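Local coordinates for protein ectonucleotide pyrophosphatase/phosphodiesterase family member 5 (Mus musculus, PDB 5VEN) that probably hydrolyses phosphodiester bonds at a paired zinc centre as a cell-surface ectoenzyme, with a restricted capacity to hydrolyse nucleotides, at residues A[57-62]-A[77-82]; A[252-257]-A[322-327]. All blocks are in the same frame, centred on the assembly; numbering follows the deposited sequence.

How the contacts relate
The two contacts lie beside the paired zinc centre of the alkaline phosphatase-like fold, their centres about 12 Å apart. They come in series along the chain. Contact 1 joins the first turn of helix 58-67 to the loop leading into the hairpin of strands 80-83 and 88-91; contact 2 joins the start of strand 255-260, part of a four-stranded antiparallel sheet, to the loop after strand 323-324. Lys57 connects them directly, its NZ lying 3.2 Å from Ser253 O, a probable hydrogen bond. Thr58 of contact 1 and His325 of contact 2 each bind a different zinc ion, and water 2 bridges these metals, so both contribute a ligand to one two-metal centre.

Contact 1 of 2, residues A[57-62]-A[77-82]; sequences KTYPNH and VANDMF. With ZN (zinc ion), chain L.
Water 1 is gripped between Thr58 and Asn79: its oxygen accepts from Asn79 ND2 at 2.8 Å and from Thr58 N at 3.1 Å. The other end of the same amide acts directly, Asn79 OD1 taking the N-H of Tyr59 at 3.0 Å in a nearly straight bond (160°) that lies in the carbonyl plane. One asparagine thus serves two successive N-H groups in the first turn of helix 58-67, one directly and one through water. With CG anti to its own carbonyl carbon (chi1 -64°), Asn79 reaches over to that turn from the loop before strand 80-83.

Carbon packing surrounds the amide. Tyr59 CB presses on Asn79 OD1 at 3.3 Å, and the phenol ring and the amide stand almost perpendicular, while Lys57 CB lies against ND2. The Pro60 ring bears on the backbone joining Val77 to Ala78, its CG 3.6 Å from Ala78 N.

At the start of the helix, the carbonyl of the N-cap residue Lys57 accepts from both Asn61 N and Asn61 ND2, the latter in its plane on a lone pair. Thr58 O likewise takes two donors, His62 N and His62 ND1, from opposite faces of its plane. Thr58 OG1 binds a zinc ion at 1.9 Å, shared with Asp22, Asp224, His225 and, more distantly, water 2, in a position consistent with that of the threonine nucleophile in related phosphodiesterases. Asn79 therefore acts as a second-shell residue: by holding the N-H of Tyr59 directly and that of Thr58 through water 1, it probably helps fix the turn that presents the zinc-bound hydroxyl.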
loop_
_atom_site.group_PDB
_atom_site.type_symbol
_atom_site.label_atom_id
_atom_site.label_comp_id
_atom_site.label_asym_id
_atom_site.label_seq_id
_atom_site.Cartn_x
_atom_site.Cartn_y
_atom_site.Cartn_z
ATOM N N LYS A 57 0.167 4.939 4.518
ATOM C CA LYS A 57 -0.631 5.498 3.429
ATOM C C LYS A 57 -0.407 4.698 2.145
ATOM O O LYS A 57 0.483 3.841 2.058
ATOM C CB LYS A 57 -0.301 6.977 3.154
ATOM C CG LYS A 57 -0.585 7.969 4.282
ATOM C CD LYS A 57 -2.016 8.304 4.457
ATOM C CE LYS A 57 -2.146 9.476 5.406
ATOM N NZ LYS A 57 -3.507 9.922 5.397
ATOM N N THR A 58 -1.237 5.011 1.141
ATOM C CA THR A 58 -1.386 4.168 -0.047
ATOM C C THR A 58 -0.119 4.153 -0.909
ATOM O O THR A 58 0.373 3.081 -1.267
ATOM C CB THR A 58 -2.588 4.632 -0.862
ATOM O OG1 THR A 58 -3.802 4.410 -0.097
ATOM C CG2 THR A 58 -2.736 3.868 -2.158
ATOM N N TYR A 59 0.383 5.317 -1.289
ATOM C CA TYR A 59 1.487 5.299 -2.266
ATOM C C TYR A 59 2.792 4.804 -1.646
ATOM O O TYR A 59 3.451 3.940 -2.261
ATOM C CB TYR A 59 1.615 6.663 -2.949
ATOM C CG TYR A 59 0.693 6.691 -4.156
ATOM C CD1 TYR A 59 -0.659 6.388 -4.049
ATOM C CD2 TYR A 59 1.192 6.864 -5.409
ATOM C CE1 TYR A 59 -1.486 6.375 -5.195
ATOM C CE2 TYR A 59 0.398 6.856 -6.502
ATOM C CZ TYR A 59 -0.927 6.605 -6.415
ATOM O OH TYR A 59 -1.660 6.580 -7.590
ATOM N N PRO A 60 3.146 5.189 -0.413
ATOM C CA PRO A 60 4.343 4.591 0.203
ATOM C C PRO A 60 4.245 3.082 0.302
ATOM O O PRO A 60 5.224 2.368 0.047
ATOM C CB PRO A 60 4.410 5.261 1.595
ATOM C CG PRO A 60 3.722 6.556 1.427
ATOM C CD PRO A 60 2.599 6.285 0.406
ATOM N N ASN A 61 3.066 2.559 0.680
ATOM C CA ASN A 61 2.999 1.136 0.938
ATOM C C ASN A 61 2.906 0.301 -0.322
ATOM O O ASN A 61 3.523 -0.788 -0.367
ATOM C CB ASN A 61 1.860 0.824 1.906
ATOM C CG ASN A 61 2.359 0.929 3.332
ATOM O OD1 ASN A 61 3.000 0.013 3.844
ATOM N ND2 ASN A 61 2.237 2.107 3.910
ATOM N N HIS A 62 2.245 0.791 -1.369
ATOM C CA HIS A 62 2.260 0.031 -2.622
ATOM C C HIS A 62 3.657 0.040 -3.233
ATOM O O HIS A 62 4.102 -0.984 -3.769
ATOM C CB HIS A 62 1.230 0.542 -3.603
ATOM C CG HIS A 62 -0.167 0.069 -3.316
ATOM N ND1 HIS A 62 -1.031 0.806 -2.539
ATOM C CD2 HIS A 62 -0.855 -1.051 -3.689
ATOM C CE1 HIS A 62 -2.202 0.179 -2.464
ATOM N NE2 HIS A 62 -2.120 -0.951 -3.150
ATOM N N VAL A 77 7.563 8.905 0.177
ATOM C CA VAL A 77 7.433 8.978 1.636
ATOM C C VAL A 77 6.004 9.329 2.073
ATOM O O VAL A 77 5.667 9.123 3.243
ATOM C CB VAL A 77 8.416 9.968 2.285
ATOM C CG1 VAL A 77 9.862 9.591 1.875
ATOM C CG2 VAL A 77 8.113 11.403 1.936
ATOM N N ALA A 78 5.178 9.858 1.177
ATOM C CA ALA A 78 3.800 10.237 1.490
ATOM C C ALA A 78 3.034 10.342 0.190
ATOM O O ALA A 78 3.620 10.301 -0.899
ATOM C CB ALA A 78 3.735 11.571 2.234
ATOM N N ASN A 79 1.705 10.524 0.317
ATOM C CA ASN A 79 0.863 10.800 -0.839
ATOM C C ASN A 79 0.985 12.246 -1.286
ATOM O O ASN A 79 0.612 12.564 -2.415
ATOM C CB ASN A 79 -0.620 10.537 -0.532
ATOM C CG ASN A 79 -0.927 9.107 -0.228
ATOM O OD1 ASN A 79 -0.226 8.169 -0.634
ATOM N ND2 ASN A 79 -2.038 8.916 0.472
ATOM N N ASP A 80 1.442 13.126 -0.391
ATOM C CA ASP A 80 1.682 14.532 -0.675
ATOM C C ASP A 80 3.078 14.857 -0.188
ATOM O O ASP A 80 3.386 14.653 0.996
ATOM C CB ASP A 80 0.652 15.434 0.013
ATOM C CG ASP A 80 -0.714 15.301 -0.603
ATOM O OD1 ASP A 80 -1.461 14.400 -0.188
ATOM O OD2 ASP A 80 -1.035 16.068 -1.522
ATOM N N MET A 81 3.914 15.345 -1.108
ATOM C CA MET A 81 5.328 15.537 -0.831
ATOM C C MET A 81 5.803 16.813 -1.495
ATOM O O MET A 81 5.236 17.288 -2.487
ATOM C CB MET A 81 6.206 14.418 -1.389
ATOM C CG MET A 81 5.902 13.053 -0.892
ATOM S SD MET A 81 7.020 11.845 -1.588
ATOM C CE MET A 81 6.208 11.449 -3.125
ATOM N N PHE A 82 6.911 17.309 -0.965
ATOM C CA PHE A 82 7.647 18.397 -1.589
ATOM C C PHE A 82 9.106 17.991 -1.616
ATOM O O PHE A 82 9.662 17.642 -0.570
ATOM C CB PHE A 82 7.499 19.714 -0.845
ATOM C CG PHE A 82 8.426 20.788 -1.377
ATOM C CD1 PHE A 82 8.258 21.304 -2.664
ATOM C CD2 PHE A 82 9.454 21.276 -0.592
ATOM C CE1 PHE A 82 9.117 22.298 -3.170
ATOM C CE2 PHE A 82 10.331 22.265 -1.098
ATOM C CZ PHE A 82 10.154 22.763 -2.379
HETATM ZN ZN ZN L . -4.573 2.816 0.654
HETATM O O HOH W 1 -3.777 6.861 1.284
HETATM O O HOH W 2 -6.080 4.882 0.830
#

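Contact 2 of 2, residues A[252-257]-A[322-327]; sequences HSPVAA and LGNHGY. With ZN (zinc ion), chain K.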
loop_
_atom_site.group_PDB
_atom_site.type_symbol
_atom_site.label_atom_id
_atom_site.label_comp_id
_atom_site.label_asym_id
_atom_site.label_seq_id
_atom_site.Cartn_x
_atom_site.Cartn_y
_atom_site.Cartn_z
ATOM N N HIS A 252 -1.143 16.686 5.688
ATOM C CA HIS A 252 -1.937 17.174 6.819
ATOM C C HIS A 252 -2.127 16.222 7.994
ATOM O O HIS A 252 -1.713 16.549 9.119
ATOM C CB HIS A 252 -3.310 17.618 6.326
ATOM C CG HIS A 252 -3.303 18.932 5.596
ATOM N ND1 HIS A 252 -4.158 19.969 5.922
ATOM C CD2 HIS A 252 -2.581 19.360 4.532
ATOM C CE1 HIS A 252 -3.958 20.978 5.091
ATOM N NE2 HIS A 252 -3.006 20.634 4.237
ATOM N N SER A 253 -2.807 15.098 7.792
ATOM C CA SER A 253 -3.182 14.220 8.918
ATOM C C SER A 253 -3.137 12.781 8.501
ATOM O O SER A 253 -3.516 12.448 7.361
ATOM C CB SER A 253 -4.581 14.542 9.450
ATOM O OG SER A 253 -4.885 13.815 10.630
ATOM N N PRO A 254 -2.722 11.894 9.428
ATOM C CA PRO A 254 -2.325 12.100 10.826
ATOM C C PRO A 254 -0.821 12.334 11.016
ATOM O O PRO A 254 -0.356 12.335 12.134
ATOM C CB PRO A 254 -2.746 10.786 11.485
ATOM C CG PRO A 254 -2.449 9.788 10.410
ATOM C CD PRO A 254 -2.781 10.456 9.109
ATOM N N VAL A 255 -0.075 12.484 9.918
ATOM C CA VAL A 255 1.350 12.814 9.989
ATOM C C VAL A 255 1.515 14.162 9.303
ATOM O O VAL A 255 1.565 14.259 8.069
ATOM C CB VAL A 255 2.237 11.733 9.370
ATOM C CG1 VAL A 255 3.747 12.091 9.473
ATOM C CG2 VAL A 255 1.951 10.414 10.080
ATOM N N ALA A 256 1.601 15.210 10.111
ATOM C CA ALA A 256 1.695 16.559 9.587
ATOM C C ALA A 256 3.158 16.819 9.245
ATOM O O ALA A 256 4.022 16.747 10.124
ATOM C CB ALA A 256 1.176 17.573 10.598
ATOM N N ALA A 257 3.423 17.054 7.973
ATOM C CA ALA A 257 4.765 17.372 7.475
ATOM C C ALA A 257 4.848 18.890 7.359
ATOM O O ALA A 257 4.197 19.492 6.495
ATOM C CB ALA A 257 5.013 16.694 6.133
ATOM N N LEU A 322 -14.431 9.939 9.231
ATOM C CA LEU A 322 -14.671 9.024 10.340
ATOM C C LEU A 322 -13.682 7.865 10.388
ATOM O O LEU A 322 -13.512 7.259 11.457
ATOM C CB LEU A 322 -16.107 8.492 10.288
ATOM C CG LEU A 322 -17.187 9.481 10.776
ATOM C CD1 LEU A 322 -18.594 9.025 10.402
ATOM C CD2 LEU A 322 -17.068 9.729 12.294
ATOM N N GLY A 323 -13.056 7.525 9.269
ATOM C CA GLY A 323 -11.966 6.549 9.251
ATOM C C GLY A 323 -10.716 7.199 8.681
ATOM O O GLY A 323 -10.804 8.022 7.760
ATOM N N ASN A 324 -9.556 6.846 9.238
ATOM C CA ASN A 324 -8.316 7.246 8.596
ATOM C C ASN A 324 -7.199 6.285 8.979
ATOM O O ASN A 324 -7.361 5.354 9.801
ATOM C CB ASN A 324 -7.949 8.708 8.910
ATOM C CG ASN A 324 -7.072 9.345 7.805
ATOM O OD1 ASN A 324 -6.868 8.786 6.712
ATOM N ND2 ASN A 324 -6.479 10.488 8.132
ATOM N N HIS A 325 -6.073 6.468 8.272
ATOM C CA HIS A 325 -4.884 5.656 8.450
ATOM C C HIS A 325 -3.684 6.557 8.156
ATOM O O HIS A 325 -3.836 7.728 7.801
ATOM C CB HIS A 325 -4.929 4.437 7.522
ATOM C CG HIS A 325 -5.176 4.820 6.107
ATOM N ND1 HIS A 325 -4.154 5.075 5.217
ATOM C CD2 HIS A 325 -6.335 5.058 5.430
ATOM C CE1 HIS A 325 -4.667 5.419 4.046
ATOM N NE2 HIS A 325 -5.990 5.449 4.156
ATOM N N GLY A 326 -2.501 6.003 8.275
ATOM C CA GLY A 326 -1.263 6.788 8.220
ATOM C C GLY A 326 -0.473 6.784 9.518
ATOM O O GLY A 326 0.714 7.160 9.523
ATOM N N TYR A 327 -1.099 6.321 10.608
ATOM C CA TYR A 327 -0.541 6.241 11.944
ATOM C C TYR A 327 0.653 5.280 11.987
ATOM O O TYR A 327 0.933 4.520 11.051
ATOM C CB TYR A 327 -1.629 5.779 12.915
ATOM C CG TYR A 327 -2.838 6.687 12.906
ATOM C CD1 TYR A 327 -2.855 7.878 13.628
ATOM C CD2 TYR A 327 -3.952 6.366 12.145
ATOM C CE1 TYR A 327 -3.973 8.730 13.617
ATOM C CE2 TYR A 327 -5.083 7.221 12.116
ATOM C CZ TYR A 327 -5.072 8.404 12.847
ATOM O OH TYR A 327 -6.162 9.258 12.831
HETATM ZN ZN ZN K . -7.361 5.688 2.651
HETATM O O HOH W 3 -6.514 11.472 10.807
HETATM O O HOH W 4 -5.673 11.999 5.563
HETATM O O HOH W 5 -6.460 6.668 1.171
HETATM O O HOH W 2 -6.080 4.882 0.830
#
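Pro254 and Tyr327 meet through a CH-pi contact that joins the residue leading into strand 255-260, an inner strand of a four-stranded antiparallel sheet, to a zinc-binding loop of the alkaline phosphatase-like fold. Pro254 follows a cis peptide bond, and its CG sits 3.7 Å from the centroid of the Tyr327 ring, only 10° off the normal and thus squarely over one face. Pro254 CB packs tightly against the same ring, 3.2 Å from Tyr327 CE1. Carbon also meets backbone oxygen: Val255 CG2 lies on Gly326 O, and Pro254 CD is 3.2 Å from His325 O. Gly326 has a positive phi (115°); a side chain there would run into Pro254 CD and, on backbone grounds alone, jam against His325 O.

Polar links between the segments are carried by water. Asn324 ND2 donates to water 3 at 2.9 Å and to water 4 at 3.1 Å; water 3 also joins Ser253 OG, itself hydrogen-bonded to Ile312 N, and donates to Tyr327 OH, and water 4 donates to Ser253 O. The Tyr327 hydroxyl is hydrogen-bonded to Trp310 O as well. Replacing Tyr327 by a leucine would probably leave Pro254 without its aromatic platform, and water 3 and Trp310 O without their hydroxyl partner.

Metal binding comes last. The CB of His325 points away from 252-257, its CG is lodged between the backbone N and the carbonyl carbon (chi1 53°), and its ND1 is tied to Thr56 O. Asp177 and His181 share the ion, which His325 NE2 binds at 2.0 Å with water 5 at the ring's edge, in plane.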